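PDB 2O57: putative sarcosine dimethylglycine methyltransferase from Galdieria sulphuraria, which probably transfers methyl groups from S-adenosylmethionine to sarcosine or dimethylglycine. Local coordinates for residues 118-121 with 122-125. Sequence-based numbering, arbitrary orientation.
Sequences NKRN and EEYN
Two donors reach OD1 of Asn121: ND2 of Asn125, one helical turn on, approaches at 3.0 Å, but with an N-H...O angle of 127° the bond is weak, and NH1 of Arg98 adds a second weak one. The two amides meet with their planes 70° apart. The side-chain oxygen OD1 of Asn121 is brought toward Asn125 by a CG that lies trans to the backbone N (chi1 -167°), and OD1 of Asn125 takes a firmer hydrogen bond from Arg98, so that one guanidinium nitrogen serves both asparagines. Beneath them the helical i to i+4 pattern continues, as in Asn125 N to Asn121 O at 2.9 Å. The helix, 115-128, is the crossover of a beta-alpha-beta unit between parallel strands 107-112 and 134-138 in the Rossmann-like methyltransferase domain; the asparagines lie on its buried side, where Asn121 touches Val136 and Asn125 touches Ile134. Round the helix from the asparagines, on the neighbouring flank, Tyr124 turns its ring back along the preceding turn: CD2 comes 3.1 Å from Arg120 O, and CE2 lies 4.0 Å from Arg120 CB. Were the ring cut back to an alanine here, Arg120 CB would probably lose its aromatic neighbour and Arg120 O the ring carbons beside it. The Arg120 guanidinium makes a cation-pi contact with Phe37, while its NE donates to a water, 3.0 Å away in the guanidinium plane, which in turn donates weakly to Glu123 OE1.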
ATOM      1  N   ASN A 118     -15.967  -4.599 -25.183  1.00 14.04           N
ATOM      2  CA  ASN A 118     -17.278  -4.837 -24.579  1.00 14.15           C
ATOM      3  C   ASN A 118     -17.984  -6.039 -25.167  1.00 14.42           C
ATOM      4  O   ASN A 118     -18.598  -6.833 -24.441  1.00 14.96           O
ATOM      5  CB  ASN A 118     -18.171  -3.615 -24.754  1.00 14.20           C
ATOM      6  CG  ASN A 118     -17.671  -2.427 -23.965  1.00 13.80           C
ATOM      7  OD1 ASN A 118     -16.847  -2.584 -23.043  1.00 14.76           O
ATOM      8  ND2 ASN A 118     -18.136  -1.220 -24.333  1.00 12.48           N
ATOM      9  N   LYS A 119     -17.914  -6.176 -26.484  1.00 13.94           N
ATOM     10  CA  LYS A 119     -18.555  -7.330 -27.105  1.00 14.90           C
ATOM     11  C   LYS A 119     -17.897  -8.645 -26.662  1.00 14.40           C
ATOM     12  O   LYS A 119     -18.604  -9.621 -26.331  1.00 13.51           O
ATOM     13  CB  LYS A 119     -18.593  -7.194 -28.623  1.00 15.21           C
ATOM     14  CG  LYS A 119     -19.472  -6.031 -29.111  1.00 19.83           C
ATOM     15  CD  LYS A 119     -20.976  -6.205 -28.720  1.00 23.38           C
ATOM     16  CE  LYS A 119     -21.924  -5.522 -29.712  1.00 28.17           C
ATOM     17  NZ  LYS A 119     -21.986  -4.006 -29.678  1.00 27.76           N
ATOM     18  N   ARG A 120     -16.559  -8.674 -26.619  1.00 14.90           N
ATOM     19  CA  ARG A 120     -15.843  -9.884 -26.143  1.00 14.90           C
ATOM     20  C   ARG A 120     -16.138 -10.197 -24.705  1.00 14.29           C
ATOM     21  O   ARG A 120     -16.287 -11.359 -24.361  1.00 14.49           O
ATOM     22  CB  ARG A 120     -14.319  -9.784 -26.328  1.00 14.91           C
ATOM     23  CG  ARG A 120     -13.929  -9.902 -27.724  1.00 18.73           C
ATOM     24  CD  ARG A 120     -12.471 -10.147 -27.904  1.00 20.41           C
ATOM     25  NE  ARG A 120     -12.169  -9.761 -29.263  1.00 23.32           N
ATOM     26  CZ  ARG A 120     -11.030  -9.220 -29.672  1.00 24.04           C
ATOM     27  NH1 ARG A 120     -10.044  -8.986 -28.816  1.00 23.27           N
ATOM     28  NH2 ARG A 120     -10.899  -8.890 -30.951  1.00 26.30           N
ATOM     29  N   ASN A 121     -16.134  -9.154 -23.853  1.00 14.72           N
ATOM     30  CA  ASN A 121     -16.550  -9.231 -22.448  1.00 14.57           C
ATOM     31  C   ASN A 121     -17.915  -9.965 -22.290  1.00 15.09           C
ATOM     32  O   ASN A 121     -18.010 -10.971 -21.579  1.00 14.12           O
ATOM     33  CB  ASN A 121     -16.590  -7.807 -21.849  1.00 13.10           C
ATOM     34  CG  ASN A 121     -16.705  -7.806 -20.326  1.00 16.03           C
ATOM     35  OD1 ASN A 121     -16.902  -8.871 -19.708  1.00 15.80           O
ATOM     36  ND2 ASN A 121     -16.638  -6.602 -19.708  1.00 13.57           N
ATOM     37  N   GLU A 122     -18.948  -9.482 -22.978  1.00 15.40           N
ATOM     38  CA  GLU A 122     -20.273 -10.134 -22.941  1.00 17.41           C
ATOM     39  C   GLU A 122     -20.163 -11.616 -23.364  1.00 16.44           C
ATOM     40  O   GLU A 122     -20.780 -12.467 -22.752  1.00 15.34           O
ATOM     41  CB  GLU A 122     -21.292  -9.406 -23.836  1.00 16.37           C
ATOM     42  CG  GLU A 122     -21.629  -7.990 -23.383  1.00 21.25           C
ATOM     43  CD  GLU A 122     -22.618  -7.273 -24.309  1.00 21.66           C
ATOM     44  OE1 GLU A 122     -22.387  -7.197 -25.536  1.00 28.72           O
ATOM     45  OE2 GLU A 122     -23.623  -6.773 -23.793  1.00 28.53           O
ATOM     46  N   GLU A 123     -19.378 -11.890 -24.408  1.00 17.11           N
ATOM     47  CA  GLU A 123     -19.212 -13.262 -24.928  1.00 19.37           C
ATOM     48  C   GLU A 123     -18.621 -14.157 -23.840  1.00 18.34           C
ATOM     49  O   GLU A 123     -19.165 -15.250 -23.564  1.00 17.77           O
ATOM     50  CB  GLU A 123     -18.332 -13.302 -26.195  1.00 18.56           C
ATOM     51  CG  GLU A 123     -19.028 -12.755 -27.460  1.00 23.88           C
ATOM     52  CD  GLU A 123     -18.094 -12.474 -28.692  1.00 24.41           C
ATOM     53  OE1 GLU A 123     -16.849 -12.607 -28.581  1.00 30.42           O
ATOM     54  OE2 GLU A 123     -18.634 -12.087 -29.769  1.00 27.76           O
ATOM     55  N   TYR A 124     -17.532 -13.687 -23.213  1.00 17.41           N
ATOM     56  CA  TYR A 124     -16.900 -14.402 -22.079  1.00 16.33           C
ATOM     57  C   TYR A 124     -17.857 -14.635 -20.926  1.00 16.52           C
ATOM     58  O   TYR A 124     -17.859 -15.714 -20.347  1.00 16.34           O
ATOM     59  CB  TYR A 124     -15.659 -13.679 -21.528  1.00 16.10           C
ATOM     60  CG  TYR A 124     -14.513 -13.576 -22.490  1.00 14.38           C
ATOM     61  CD1 TYR A 124     -14.071 -14.689 -23.199  1.00 16.81           C
ATOM     62  CD2 TYR A 124     -13.890 -12.351 -22.716  1.00 13.76           C
ATOM     63  CE1 TYR A 124     -13.019 -14.596 -24.106  1.00 17.19           C
ATOM     64  CE2 TYR A 124     -12.847 -12.239 -23.598  1.00 14.79           C
ATOM     65  CZ  TYR A 124     -12.415 -13.348 -24.297  1.00 16.97           C
ATOM     66  OH  TYR A 124     -11.396 -13.215 -25.203  1.00 16.94           O
ATOM     67  N   ASN A 125     -18.655 -13.631 -20.582  1.00 15.90           N
ATOM     68  CA  ASN A 125     -19.620 -13.785 -19.495  1.00 16.31           C
ATOM     69  C   ASN A 125     -20.705 -14.796 -19.814  1.00 17.10           C
ATOM     70  O   ASN A 125     -21.137 -15.553 -18.947  1.00 16.46           O
ATOM     71  CB  ASN A 125     -20.245 -12.436 -19.128  1.00 16.22           C
ATOM     72  CG  ASN A 125     -19.182 -11.392 -18.696  1.00 16.92           C
ATOM     73  OD1 ASN A 125     -18.119 -11.748 -18.194  1.00 17.34           O
ATOM     74  ND2 ASN A 125     -19.479 -10.112 -18.908  1.00 15.26           N
TER
HETATM   75  O   HOH W   1     -14.495 -11.190 -30.598  1.00 40.81           O